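Local coordinates for HD domain-containing protein (Aquifex aeolicus, PDB 2HEK) that is of unknown cellular role but binds zinc and GDP, and may act as a dGTPase-like phosphohydrolase of the HD-domain family, at residues T109-K114 with L134-L139; F91-V97 with L233-K238; M163-R167 with F180-I186. One frame throughout, in Å; residues are numbered along the deposited sequence.

Contact 1 (T109-K114 with L134-L139); sequences TERVIK and LVRITL
Build two helical segments, 109-114 and 134-139, running nearly antiparallel: their axes come within 10.5 Å and cross at 150°. Set CA of Glu110 6.2 Å from CA of Val135, and CA of Thr109 7.8 Å from CA of Leu139. Starting at Leu134 (chi1 t), its CD2 reaches CD1 of Ile113 at 4.3 Å, while the same side chain also packs on Leu76, Leu79 and Ala80 of helix 74-82. Val135, chi1 t, points toward the other helix and lies between Glu110 and Ile113. Its CG1 lies 3.8 Å from CG of Glu110 and its CG2 4.0 Å from CG2 of Ile113. Over this spot Lys114, chi1 m and then t throughout, runs back along its own helix, where NZ of Lys114 makes a salt bridge to OE2 of Glu110 at 2.6 Å; Glu132 is a second acidic partner of the lysine. This is helix-to-helix packing inside the all-helical HD domain, close to its metal centre. Thr138 sets CG2 4.1 Å from CG2 of Thr109, gives its OG1 to a hydrogen bond with Ala80 O, and touches His84; its side chain is about 9 Å from the bound zinc ion. Leu139, chi1 m and chi2 t, straddles the start of the opposing segment, with CD2 3.8 Å from CB of Thr109 and CD1 4.2 Å from CB of Glu110.

Contact 2 (F91-V97 with L233-K238); sequences FSHTTEV and LVEFLK
Residues 91-94 form an irregular loop that turns into a short helix at Thr95, and they lie along one side of the regular helical turn 233-238. Phe91 (phi 68°, psi -169°) and His93 (65°, 36°) both take positive phi, and the chain turns sharply at His93 before the helix starts. The backbones converge along the contact: CA-CA is 8.3 Å for Phe91 and Leu233, 7.1 Å for Thr94 and Val234, 6.5 Å for Val97 and Lys238. At the wide end the gap is filled by the Phe91 ring (chi1 m), whose face receives CD1 of Leu233 in a CH-pi contact, 3.4 Å from the ring centroid; Leu39 touches both side chains. The seam joins the HD domain to helix 224-240 of the HD-associated region. Val234 is a bump pressed into the concave loop, its CG2 4.1 Å from Ser92 O and 4.0 Å from His93 O. Thr94 OG1 is hydrogen-bonded to the backbone O of Pro89, and also to that of Pro90, while Thr94 CG2 pushes to 3.4 Å from CD2 of Leu237. At the narrow end Val97 (chi1 t) fits between the side chains of Val234 and Lys238, one turn apart: Val97 CG2 is 3.8 Å from Val234 CG1, and Val97 CG1 is 3.5 Å from Lys238 CG and 4.5 Å from Leu237 CG.

Contact 3 (M163-R167 with F180-I186); sequences MDYLR and FDYDRLI. With GOL (glycerol), chain N.
Here helix 160-173 of the HD domain, which also carries the zinc ligand Asp161, is met by the chain as it returns to start helix 183-187. Segment 163-167 is helical; 180-182 is loop, with Tyr182 at the N-cap position and its O accepting from Ile186 N at 2.9 Å. An Asx turn leads in, Asp181 OD1 taking Asp183 N at 3.0 Å. Place CA of Met163 7.2 Å from CA of Tyr182, and CA of Arg167 5.2 Å from CA of Phe180. Met163 (chi1 m, chi2 t) reaches over the new helix: SD lies 3.7 Å from both Tyr182 CB and Ile186 CG1, CE 3.7 Å from Leu185 CD2. The sulfur also makes an oblique Met-aromatic contact, 5.2 Å from the Tyr182 ring centroid. Asp164 turns away and hydrogen-bonds ND1 of His54, another zinc ligand. Leu166 puts CB 3.6 Å from OH of Tyr182, a hydroxyl hydrogen-bonded to Ser212 of helix 203-221; the backbone O of Leu166 lies 3.8 Å from Phe180 CD2. Arg167, all t from chi1 to chi3, stretches along the loop with CD 3.2 Å from Phe180 O, its guanidinium face over Asp181 CA. The salt bridge from NH1 to Asp181 OD1 is long, 3.7 Å. A glycerol, probably from the crystallisation liquor, fills the niche beside it, modelled implausibly near NH1; its O3 accepts a hydrogen bond from Tyr182 N at 2.6 Å.

Overall arrangement
From the N terminus the chain makes the hairpin 2-7/11-16, passes the zinc ligands His54 and Asp85, and then opens contact 2 at 91-97. It runs on into helix 108-115, and contact 1 closes a short, mostly helical loop when helix 128-139 comes back. After helix 145-155 and Asp161, contact 3 opens at 163-167 and closes 13 residues later at 180-186. The chain then continues through helix 203-221 to 233-238, where contact 2 finally shuts. Contacts 1 and 3 are thus successive loops nested within it, and none cross. Contact 1 stays inside the HD domain; contacts 2 and 3, about 29 Å apart between centres, join it to the HD-associated region at two separate places.

Contact 1 (T109-K114 with L134-L139)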
loop_
_atom_site.group_PDB
_atom_site.type_symbol
_atom_site.label_atom_id
_atom_site.label_comp_id
_atom_site.label_asym_id
_atom_site.label_seq_id
_atom_site.Cartn_x
_atom_site.Cartn_y
_atom_site.Cartn_z
ATOM N N THR A 109 -18.629 18.491 -26.044
ATOM C CA THR A 109 -19.084 17.161 -25.591
ATOM C C THR A 109 -20.432 16.829 -26.189
ATOM O O THR A 109 -20.639 15.709 -26.622
ATOM C CB THR A 109 -19.148 17.035 -24.059
ATOM O OG1 THR A 109 -17.824 17.177 -23.535
ATOM C CG2 THR A 109 -19.681 15.678 -23.643
ATOM N N GLU A 110 -21.352 17.799 -26.179
ATOM C CA GLU A 110 -22.662 17.623 -26.795
ATOM C C GLU A 110 -22.504 17.419 -28.289
ATOM O O GLU A 110 -23.130 16.519 -28.833
ATOM C CB GLU A 110 -23.647 18.795 -26.496
ATOM C CG GLU A 110 -25.019 18.635 -27.226
ATOM C CD GLU A 110 -26.045 19.709 -26.799
ATOM O OE1 GLU A 110 -25.644 20.632 -26.087
ATOM O OE2 GLU A 110 -27.240 19.632 -27.159
ATOM N N ARG A 111 -21.652 18.196 -28.958
ATOM C CA ARG A 111 -21.435 18.054 -30.385
ATOM C C ARG A 111 -20.897 16.681 -30.788
ATOM O O ARG A 111 -21.362 16.099 -31.764
ATOM C CB ARG A 111 -20.476 19.159 -30.873
ATOM C CG ARG A 111 -21.062 20.557 -30.802
ATOM C CD ARG A 111 -20.304 21.526 -31.684
ATOM N NE ARG A 111 -20.296 21.086 -33.079
ATOM C CZ ARG A 111 -19.463 21.553 -34.002
ATOM N NH1 ARG A 111 -18.578 22.488 -33.674
ATOM N NH2 ARG A 111 -19.529 21.102 -35.239
ATOM N N VAL A 112 -19.928 16.177 -30.033
ATOM C CA VAL A 112 -19.322 14.864 -30.321
ATOM C C VAL A 112 -20.381 13.736 -30.141
ATOM O O VAL A 112 -20.474 12.812 -30.938
ATOM C CB VAL A 112 -18.022 14.616 -29.506
ATOM C CG1 VAL A 112 -17.531 13.189 -29.676
ATOM C CG2 VAL A 112 -16.932 15.593 -29.929
ATOM N N ILE A 113 -21.180 13.843 -29.080
ATOM C CA ILE A 113 -22.241 12.852 -28.852
ATOM C C ILE A 113 -23.293 12.867 -29.973
ATOM O O ILE A 113 -23.780 11.803 -30.365
ATOM C CB ILE A 113 -22.918 13.103 -27.506
ATOM C CG1 ILE A 113 -21.983 12.732 -26.349
ATOM C CG2 ILE A 113 -24.214 12.310 -27.390
ATOM C CD1 ILE A 113 -22.357 13.372 -25.030
ATOM N N LYS A 114 -23.641 14.051 -30.477
ATOM C CA LYS A 114 -24.744 14.175 -31.433
ATOM C C LYS A 114 -24.332 14.072 -32.898
ATOM O O LYS A 114 -25.132 13.605 -33.728
ATOM C CB LYS A 114 -25.497 15.471 -31.176
ATOM C CG LYS A 114 -26.389 15.378 -29.921
ATOM C CD LYS A 114 -27.105 16.700 -29.653
ATOM C CE LYS A 114 -28.140 16.538 -28.539
ATOM N NZ LYS A 114 -28.845 17.842 -28.229
ATOM N N LEU A 134 -29.090 12.216 -20.936
ATOM C CA LEU A 134 -27.667 11.888 -20.792
ATOM C C LEU A 134 -26.771 13.108 -21.049
ATOM O O LEU A 134 -25.851 13.381 -20.286
ATOM C CB LEU A 134 -27.280 10.743 -21.734
ATOM C CG LEU A 134 -25.820 10.232 -21.661
ATOM C CD1 LEU A 134 -25.816 8.813 -22.165
ATOM C CD2 LEU A 134 -24.905 11.053 -22.525
ATOM N N VAL A 135 -27.030 13.830 -22.126
ATOM C CA VAL A 135 -26.252 15.041 -22.437
ATOM C C VAL A 135 -26.319 16.098 -21.318
ATOM O O VAL A 135 -25.300 16.619 -20.886
ATOM C CB VAL A 135 -26.679 15.659 -23.782
ATOM C CG1 VAL A 135 -26.079 17.072 -23.927
ATOM C CG2 VAL A 135 -26.247 14.748 -24.930
ATOM N N ARG A 136 -27.515 16.396 -20.831
ATOM C CA ARG A 136 -27.693 17.363 -19.737
ATOM C C ARG A 136 -26.996 16.911 -18.463
ATOM O O ARG A 136 -26.360 17.702 -17.795
ATOM C CB ARG A 136 -29.197 17.583 -19.453
ATOM C CG ARG A 136 -29.853 18.478 -20.514
ATOM C CD ARG A 136 -31.241 19.023 -20.105
ATOM N NE ARG A 136 -32.241 17.966 -19.994
ATOM C CZ ARG A 136 -32.941 17.505 -21.043
ATOM N NH1 ARG A 136 -32.723 17.975 -22.258
ATOM N NH2 ARG A 136 -33.822 16.565 -20.881
ATOM N N ILE A 137 -27.172 15.644 -18.124
ATOM C CA ILE A 137 -26.587 15.040 -16.949
ATOM C C ILE A 137 -25.055 15.166 -17.022
ATOM O O ILE A 137 -24.410 15.655 -16.077
ATOM C CB ILE A 137 -27.055 13.578 -16.809
ATOM C CG1 ILE A 137 -28.527 13.568 -16.378
ATOM C CG2 ILE A 137 -26.159 12.741 -15.776
ATOM C CD1 ILE A 137 -29.219 12.290 -16.656
ATOM N N THR A 138 -24.487 14.796 -18.162
ATOM C CA THR A 138 -23.045 14.843 -18.293
ATOM C C THR A 138 -22.477 16.266 -18.322
ATOM O O THR A 138 -21.336 16.477 -17.918
ATOM C CB THR A 138 -22.500 13.980 -19.461
ATOM O OG1 THR A 138 -21.184 13.529 -19.101
ATOM C CG2 THR A 138 -22.452 14.764 -20.786
ATOM N N LEU A 139 -23.255 17.245 -18.781
ATOM C CA LEU A 139 -22.744 18.612 -18.818
ATOM C C LEU A 139 -23.020 19.373 -17.548
ATOM O O LEU A 139 -22.647 20.538 -17.441
ATOM C CB LEU A 139 -23.321 19.397 -19.994
ATOM C CG LEU A 139 -23.063 18.832 -21.377
ATOM C CD1 LEU A 139 -23.746 19.726 -22.403
ATOM C CD2 LEU A 139 -21.589 18.743 -21.635
#

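Contact 2 (F91-V97 with L233-K238)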
loop_
_atom_site.group_PDB
_atom_site.type_symbol
_atom_site.label_atom_id
_atom_site.label_comp_id
_atom_site.label_asym_id
_atom_site.label_seq_id
_atom_site.Cartn_x
_atom_site.Cartn_y
_atom_site.Cartn_z
ATOM N N PHE A 91 -4.438 19.206 -23.721
ATOM C CA PHE A 91 -3.849 20.048 -22.626
ATOM C C PHE A 91 -4.890 20.571 -21.646
ATOM O O PHE A 91 -6.041 20.163 -21.633
ATOM C CB PHE A 91 -2.959 21.221 -23.110
ATOM C CG PHE A 91 -1.672 20.834 -23.809
ATOM C CD1 PHE A 91 -1.633 21.041 -25.167
ATOM C CD2 PHE A 91 -0.560 20.260 -23.199
ATOM C CE1 PHE A 91 -0.564 20.647 -25.935
ATOM C CE2 PHE A 91 0.509 19.865 -23.967
ATOM C CZ PHE A 91 0.513 20.045 -25.342
ATOM N N SER A 92 -4.428 21.507 -20.789
ATOM C CA SER A 92 -5.267 22.044 -19.720
ATOM C C SER A 92 -5.818 23.428 -19.978
ATOM O O SER A 92 -5.161 24.257 -20.604
ATOM C CB SER A 92 -4.488 22.032 -18.401
ATOM O OG SER A 92 -3.888 20.768 -18.167
ATOM N N HIS A 93 -7.022 23.695 -19.488
ATOM C CA HIS A 93 -7.437 25.065 -19.619
ATOM C C HIS A 93 -7.609 25.450 -21.081
ATOM O O HIS A 93 -7.314 26.567 -21.465
ATOM C CB HIS A 93 -6.383 25.958 -18.957
ATOM C CG HIS A 93 -5.971 25.437 -17.536
ATOM N ND1 HIS A 93 -6.773 25.738 -16.455
ATOM C CD2 HIS A 93 -4.947 24.681 -17.068
ATOM C CE1 HIS A 93 -6.259 25.230 -15.364
ATOM N NE2 HIS A 93 -5.156 24.583 -15.717
ATOM N N THR A 94 -8.093 24.510 -21.894
ATOM C CA THR A 94 -8.154 24.783 -23.332
ATOM C C THR A 94 -9.557 24.981 -23.876
ATOM O O THR A 94 -9.743 25.475 -24.986
ATOM C CB THR A 94 -7.398 23.709 -24.098
ATOM O OG1 THR A 94 -7.747 22.432 -23.571
ATOM C CG2 THR A 94 -5.897 23.913 -23.966
ATOM N N THR A 95 -10.567 24.605 -23.094
ATOM C CA THR A 95 -11.959 24.775 -23.502
ATOM C C THR A 95 -12.226 26.230 -23.870
ATOM O O THR A 95 -12.852 26.538 -24.901
ATOM C CB THR A 95 -12.924 24.340 -22.399
ATOM O OG1 THR A 95 -12.709 22.958 -22.092
ATOM C CG2 THR A 95 -14.365 24.527 -22.847
ATOM N N GLU A 96 -11.745 27.125 -23.011
ATOM C CA GLU A 96 -11.950 28.565 -23.124
ATOM C C GLU A 96 -11.238 29.206 -24.315
ATOM O O GLU A 96 -11.517 30.358 -24.646
ATOM C CB GLU A 96 -11.518 29.264 -21.829
ATOM C CG GLU A 96 -12.302 28.834 -20.588
ATOM C CD GLU A 96 -11.591 27.766 -19.742
ATOM O OE1 GLU A 96 -10.796 26.952 -20.282
ATOM O OE2 GLU A 96 -11.845 27.743 -18.515
ATOM N N VAL A 97 -10.317 28.480 -24.950
ATOM C CA VAL A 97 -9.668 29.011 -26.151
ATOM C C VAL A 97 -10.387 28.539 -27.419
ATOM O O VAL A 97 -10.323 29.213 -28.451
ATOM C CB VAL A 97 -8.195 28.572 -26.236
ATOM C CG1 VAL A 97 -7.579 29.031 -27.549
ATOM C CG2 VAL A 97 -7.409 29.114 -25.051
ATOM N N LEU A 233 1.809 27.434 -23.329
ATOM C CA LEU A 233 1.036 26.587 -24.212
ATOM C C LEU A 233 -0.223 27.293 -24.721
ATOM O O LEU A 233 -0.552 27.240 -25.908
ATOM C CB LEU A 233 0.662 25.270 -23.529
ATOM C CG LEU A 233 -0.121 24.533 -24.612
ATOM C CD1 LEU A 233 0.679 23.505 -25.386
ATOM C CD2 LEU A 233 -1.356 23.947 -24.061
ATOM N N VAL A 234 -0.935 27.950 -23.815
ATOM C CA VAL A 234 -2.194 28.573 -24.180
ATOM C C VAL A 234 -1.967 29.749 -25.163
ATOM O O VAL A 234 -2.724 29.936 -26.127
ATOM C CB VAL A 234 -3.036 28.910 -22.918
ATOM C CG1 VAL A 234 -4.171 29.822 -23.254
ATOM C CG2 VAL A 234 -3.592 27.601 -22.302
ATOM N N GLU A 235 -0.897 30.501 -24.966
ATOM C CA GLU A 235 -0.555 31.547 -25.927
ATOM C C GLU A 235 -0.348 30.961 -27.330
ATOM O O GLU A 235 -0.882 31.494 -28.321
ATOM C CB GLU A 235 0.680 32.318 -25.464
ATOM C CG GLU A 235 0.370 33.222 -24.293
ATOM C CD GLU A 235 1.584 33.893 -23.694
ATOM O OE1 GLU A 235 2.657 33.887 -24.326
ATOM O OE2 GLU A 235 1.455 34.444 -22.578
ATOM N N PHE A 236 0.404 29.853 -27.402
ATOM C CA PHE A 236 0.624 29.168 -28.665
ATOM C C PHE A 236 -0.666 28.617 -29.250
ATOM O O PHE A 236 -0.959 28.856 -30.420
ATOM C CB PHE A 236 1.648 28.048 -28.525
ATOM C CG PHE A 236 1.645 27.079 -29.691
ATOM C CD1 PHE A 236 1.982 27.513 -30.978
ATOM C CD2 PHE A 236 1.307 25.744 -29.502
ATOM C CE1 PHE A 236 1.960 26.642 -32.053
ATOM C CE2 PHE A 236 1.307 24.862 -30.569
ATOM C CZ PHE A 236 1.628 25.308 -31.845
ATOM N N LEU A 237 -1.445 27.893 -28.442
ATOM C CA LEU A 237 -2.672 27.264 -28.936
ATOM C C LEU A 237 -3.602 28.279 -29.614
ATOM O O LEU A 237 -4.229 27.965 -30.628
ATOM C CB LEU A 237 -3.401 26.472 -27.837
ATOM C CG LEU A 237 -4.653 25.709 -28.314
ATOM C CD1 LEU A 237 -4.398 24.766 -29.506
ATOM C CD2 LEU A 237 -5.315 24.944 -27.178
ATOM N N LYS A 238 -3.658 29.492 -29.060
ATOM C CA LYS A 238 -4.419 30.602 -29.640
ATOM C C LYS A 238 -3.955 31.006 -31.048
ATOM O O LYS A 238 -4.783 31.267 -31.919
ATOM C CB LYS A 238 -4.399 31.816 -28.707
ATOM C CG LYS A 238 -5.420 31.737 -27.599
ATOM C CD LYS A 238 -5.166 32.807 -26.550
ATOM C CE LYS A 238 -5.905 32.485 -25.244
ATOM N NZ LYS A 238 -5.388 33.270 -24.068
#

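Contact 3 (M163-R167 with F180-I186)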
loop_
_atom_site.group_PDB
_atom_site.type_symbol
_atom_site.label_atom_id
_atom_site.label_comp_id
_atom_site.label_asym_id
_atom_site.label_seq_id
_atom_site.Cartn_x
_atom_site.Cartn_y
_atom_site.Cartn_z
ATOM N N MET A 163 -13.575 12.132 -8.027
ATOM C CA MET A 163 -13.054 11.020 -7.289
ATOM C C MET A 163 -12.034 10.265 -8.142
ATOM O O MET A 163 -10.983 9.850 -7.633
ATOM C CB MET A 163 -14.188 10.103 -6.852
ATOM C CG MET A 163 -14.891 10.533 -5.570
ATOM S SD MET A 163 -15.737 9.154 -4.761
ATOM C CE MET A 163 -16.931 10.045 -3.771
ATOM N N ASP A 164 -12.313 10.109 -9.422
ATOM C CA ASP A 164 -11.343 9.381 -10.221
ATOM C C ASP A 164 -10.115 10.218 -10.502
ATOM O O ASP A 164 -8.991 9.738 -10.334
ATOM C CB ASP A 164 -11.870 8.864 -11.559
ATOM C CG ASP A 164 -10.802 8.043 -12.281
ATOM O OD1 ASP A 164 -10.149 8.585 -13.203
ATOM O OD2 ASP A 164 -10.637 6.865 -11.936
ATOM N N TYR A 165 -10.261 11.481 -10.967
ATOM C CA TYR A 165 -9.028 12.166 -11.337
ATOM C C TYR A 165 -8.144 12.504 -10.142
ATOM O O TYR A 165 -6.922 12.486 -10.283
ATOM C CB TYR A 165 -9.273 13.347 -12.295
ATOM C CG TYR A 165 -9.914 14.618 -11.794
ATOM C CD1 TYR A 165 -9.367 15.338 -10.748
ATOM C CD2 TYR A 165 -11.099 15.067 -12.385
ATOM C CE1 TYR A 165 -9.996 16.506 -10.304
ATOM C CE2 TYR A 165 -11.746 16.231 -11.942
ATOM C CZ TYR A 165 -11.187 16.949 -10.895
ATOM O OH TYR A 165 -11.799 18.097 -10.446
ATOM N N LEU A 166 -8.715 12.801 -8.973
ATOM C CA LEU A 166 -7.856 13.119 -7.826
ATOM C C LEU A 166 -6.978 11.929 -7.504
ATOM O O LEU A 166 -5.768 12.071 -7.332
ATOM C CB LEU A 166 -8.654 13.531 -6.577
ATOM C CG LEU A 166 -9.339 14.905 -6.651
ATOM C CD1 LEU A 166 -10.264 15.035 -5.409
ATOM C CD2 LEU A 166 -8.279 16.059 -6.726
ATOM N N ARG A 167 -7.593 10.749 -7.425
ATOM C CA ARG A 167 -6.852 9.482 -7.165
ATOM C C ARG A 167 -5.879 9.111 -8.287
ATOM O O ARG A 167 -4.733 8.688 -8.041
ATOM C CB ARG A 167 -7.841 8.327 -6.858
ATOM C CG ARG A 167 -7.208 6.901 -6.602
ATOM C CD ARG A 167 -8.255 5.698 -6.106
ATOM N NE ARG A 167 -7.442 4.587 -5.640
ATOM C CZ ARG A 167 -7.929 3.587 -4.944
ATOM N NH1 ARG A 167 -9.225 3.576 -4.625
ATOM N NH2 ARG A 167 -7.128 2.621 -4.544
ATOM N N PHE A 180 -6.086 8.690 -0.920
ATOM C CA PHE A 180 -6.978 8.825 -2.055
ATOM C C PHE A 180 -7.959 7.644 -2.385
ATOM O O PHE A 180 -8.453 7.523 -3.541
ATOM C CB PHE A 180 -6.121 9.198 -3.268
ATOM C CG PHE A 180 -5.333 10.504 -3.095
ATOM C CD1 PHE A 180 -4.064 10.530 -2.488
ATOM C CD2 PHE A 180 -5.873 11.700 -3.536
ATOM C CE1 PHE A 180 -3.327 11.751 -2.376
ATOM C CE2 PHE A 180 -5.142 12.912 -3.408
ATOM C CZ PHE A 180 -3.882 12.941 -2.828
ATOM N N ASP A 181 -8.281 6.818 -1.388
ATOM C CA ASP A 181 -9.138 5.677 -1.598
ATOM C C ASP A 181 -10.499 6.049 -1.011
ATOM O O ASP A 181 -10.671 6.105 0.226
ATOM C CB ASP A 181 -8.546 4.407 -0.941
ATOM C CG ASP A 181 -9.483 3.167 -1.018
ATOM O OD1 ASP A 181 -10.721 3.291 -1.216
ATOM O OD2 ASP A 181 -8.955 2.042 -0.849
ATOM N N TYR A 182 -11.459 6.309 -1.909
ATOM C CA TYR A 182 -12.758 6.827 -1.494
ATOM C C TYR A 182 -13.865 5.748 -1.367
ATOM O O TYR A 182 -15.019 6.054 -1.378
ATOM C CB TYR A 182 -13.158 8.034 -2.365
ATOM C CG TYR A 182 -12.066 9.117 -2.594
ATOM C CD1 TYR A 182 -11.729 9.509 -3.893
ATOM C CD2 TYR A 182 -11.352 9.697 -1.530
ATOM C CE1 TYR A 182 -10.732 10.456 -4.139
ATOM C CE2 TYR A 182 -10.334 10.652 -1.775
ATOM C CZ TYR A 182 -10.051 11.023 -3.091
ATOM O OH TYR A 182 -9.097 11.981 -3.404
ATOM N N ASP A 183 -13.495 4.486 -1.182
ATOM C CA ASP A 183 -14.447 3.401 -0.950
ATOM C C ASP A 183 -15.314 3.680 0.280
ATOM O O ASP A 183 -16.542 3.564 0.238
ATOM C CB ASP A 183 -13.661 2.119 -0.732
ATOM C CG ASP A 183 -14.494 0.897 -0.898
ATOM O OD1 ASP A 183 -15.185 0.500 0.093
ATOM O OD2 ASP A 183 -14.424 0.314 -2.017
ATOM N N ARG A 184 -14.669 4.062 1.374
ATOM C CA ARG A 184 -15.358 4.488 2.584
ATOM C C ARG A 184 -16.282 5.676 2.340
ATOM O O ARG A 184 -17.447 5.633 2.736
ATOM C CB ARG A 184 -14.356 4.776 3.733
ATOM C CG ARG A 184 -15.024 5.263 5.049
ATOM C CD ARG A 184 -16.070 4.256 5.598
ATOM N NE ARG A 184 -16.479 4.658 6.934
ATOM C CZ ARG A 184 -17.358 4.010 7.696
ATOM N NH1 ARG A 184 -17.909 2.875 7.270
ATOM N NH2 ARG A 184 -17.653 4.488 8.904
ATOM N N LEU A 185 -15.794 6.718 1.667
ATOM C CA LEU A 185 -16.629 7.891 1.406
ATOM C C LEU A 185 -17.856 7.475 0.612
ATOM O O LEU A 185 -18.991 7.800 0.998
ATOM C CB LEU A 185 -15.859 8.985 0.633
ATOM C CG LEU A 185 -16.645 10.266 0.351
ATOM C CD1 LEU A 185 -17.315 10.941 1.623
ATOM C CD2 LEU A 185 -15.791 11.274 -0.418
ATOM N N ILE A 186 -17.644 6.750 -0.479
ATOM C CA ILE A 186 -18.777 6.250 -1.291
ATOM C C ILE A 186 -19.798 5.501 -0.404
ATOM O O ILE A 186 -20.997 5.743 -0.517
ATOM C CB ILE A 186 -18.289 5.360 -2.442
ATOM C CG1 ILE A 186 -17.609 6.242 -3.506
ATOM C CG2 ILE A 186 -19.442 4.511 -3.061
ATOM C CD1 ILE A 186 -16.861 5.495 -4.578
HETATM C C1 GOL N . -11.344 2.641 -4.470
HETATM O O1 GOL N . -11.532 1.355 -5.052
HETATM C C2 GOL N . -12.666 3.405 -4.378
HETATM O O2 GOL N . -13.504 2.864 -5.327
HETATM C C3 GOL N . -12.572 4.906 -4.640
HETATM O O3 GOL N . -11.288 5.391 -4.336
#